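Local coordinates for protein putative phosphatase/phosphodiesterase MPN_349 (Mycoplasma pneumoniae M129, PDB 1T71) that probably acts as an iron-dependent phosphatase or phosphodiesterase, with a likely activity toward 2',3'-cyclic nucleotides, at residues Thr134-Pro137 and Phe138-Leu141. Sequence-based numbering, arbitrary orientation.
Sequences TTNP and FKVL
Asn136 and Val140 meet through the backbone where helix 137-145 begins: Val140 N donates to Asn136 O over 2.9 Å, an almost straight bond (166°). One residue on, Leu141 N reaches Pro137 O at 3.0 Å. Together these i to i+4 bonds set the first turn of the helix, with Asn136 as its N-cap. Asparagine suits that position because its short side chain can fold back over the turn; with CG anti to the backbone N (chi1 -163°), the amide lies over the start of the helix, beside the backbone N atoms of Phe138 and Lys139. Its CB also packs on the aliphatic part of Lys139, 3.8 Å from CG, the two side chains crossing at about a right angle. Proline fits the next position, since the first turn asks no N-H of it and its ring holds phi at a helical value. Val140 covers the start of the turn with a methyl group: its CG2, anti to its own carbonyl carbon, points back along the chain and lies 3.4 Å from Thr135 OG1. That hydroxyl is hydrogen-bonded to Asn94 OD1, and backbone bonding between the same two residues ties the approach to the helix to a neighbouring loop. Farther out, Phe138 meets Phe168 of helix 162-172 edge to face, while Leu141 packs against Leu123 and His153 of the adjoining strands. Pro137 rests on Phe157, its side chain about 9 Å from that of the iron ligand His158. The chemistry is thus divided: the two backbone bonds set the first turn, with Asn136 at the N-cap position, whereas the apolar side chains pack it against strands 117-124 and 152-158 and helix 162-172, at a distance from the iron centre.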
loop_
_atom_site.group_PDB
_atom_site.type_symbol
_atom_site.label_atom_id
_atom_site.label_comp_id
_atom_site.label_asym_id
_atom_site.label_seq_id
_atom_site.Cartn_x
_atom_site.Cartn_y
_atom_site.Cartn_z
ATOM N N THR A 134 14.918 3.790 11.818
ATOM C CA THR A 134 14.675 2.515 11.149
ATOM C C THR A 134 15.988 1.847 10.756
ATOM O O THR A 134 17.030 2.495 10.670
ATOM C CB THR A 134 13.852 2.702 9.853
ATOM O OG1 THR A 134 14.567 3.565 8.961
ATOM C CG2 THR A 134 12.490 3.315 10.149
ATOM N N THR A 135 15.927 0.543 10.512
ATOM C CA THR A 135 17.098 -0.214 10.085
ATOM C C THR A 135 17.069 -0.251 8.557
ATOM O O THR A 135 16.034 0.024 7.960
ATOM C CB THR A 135 17.061 -1.639 10.641
ATOM O OG1 THR A 135 15.785 -2.223 10.363
ATOM C CG2 THR A 135 17.281 -1.623 12.149
ATOM N N ASN A 136 18.195 -0.581 7.929
ATOM C CA ASN A 136 18.283 -0.610 6.466
ATOM C C ASN A 136 17.362 -1.646 5.807
ATOM O O ASN A 136 17.472 -2.839 6.078
ATOM C CB ASN A 136 19.728 -0.872 6.038
ATOM C CG ASN A 136 19.972 -0.518 4.584
ATOM O OD1 ASN A 136 20.480 0.562 4.273
ATOM N ND2 ASN A 136 19.591 -1.414 3.685
ATOM N N PRO A 137 16.463 -1.197 4.905
ATOM C CA PRO A 137 15.507 -2.051 4.188
ATOM C C PRO A 137 16.206 -3.112 3.340
ATOM O O PRO A 137 15.795 -4.272 3.308
ATOM C CB PRO A 137 14.737 -1.066 3.302
ATOM C CG PRO A 137 15.067 0.287 3.861
ATOM C CD PRO A 137 16.467 0.156 4.332
ATOM N N PHE A 138 17.254 -2.693 2.637
ATOM C CA PHE A 138 18.021 -3.592 1.779
ATOM C C PHE A 138 18.617 -4.732 2.597
ATOM O O PHE A 138 18.453 -5.906 2.265
ATOM C CB PHE A 138 19.146 -2.820 1.076
ATOM C CG PHE A 138 18.663 -1.857 0.024
ATOM C CD1 PHE A 138 18.649 -2.222 -1.319
ATOM C CD2 PHE A 138 18.199 -0.594 0.377
ATOM C CE1 PHE A 138 18.177 -1.344 -2.293
ATOM C CE2 PHE A 138 17.723 0.294 -0.594
ATOM C CZ PHE A 138 17.712 -0.083 -1.932
ATOM N N LYS A 139 19.308 -4.383 3.676
ATOM C CA LYS A 139 19.921 -5.394 4.525
ATOM C C LYS A 139 18.872 -6.287 5.183
ATOM O O LYS A 139 19.000 -7.508 5.172
ATOM C CB LYS A 139 20.799 -4.725 5.588
ATOM C CG LYS A 139 21.887 -3.857 4.975
ATOM C CD LYS A 139 22.879 -3.350 6.002
ATOM C CE LYS A 139 23.947 -2.516 5.318
ATOM N NZ LYS A 139 24.990 -2.044 6.266
ATOM N N VAL A 140 17.828 -5.682 5.739
ATOM C CA VAL A 140 16.772 -6.454 6.395
ATOM C C VAL A 140 16.123 -7.489 5.487
ATOM O O VAL A 140 15.985 -8.649 5.865
ATOM C CB VAL A 140 15.655 -5.533 6.947
ATOM C CG1 VAL A 140 14.460 -6.374 7.407
ATOM C CG2 VAL A 140 16.191 -4.716 8.113
ATOM N N LEU A 141 15.716 -7.073 4.292
ATOM C CA LEU A 141 15.058 -7.987 3.370
ATOM C C LEU A 141 16.012 -9.069 2.879
ATOM O O LEU A 141 15.602 -10.207 2.666
ATOM C CB LEU A 141 14.462 -7.213 2.189
ATOM C CG LEU A 141 13.506 -7.958 1.246
ATOM C CD1 LEU A 141 14.287 -8.706 0.208
ATOM C CD2 LEU A 141 12.613 -8.912 2.028
#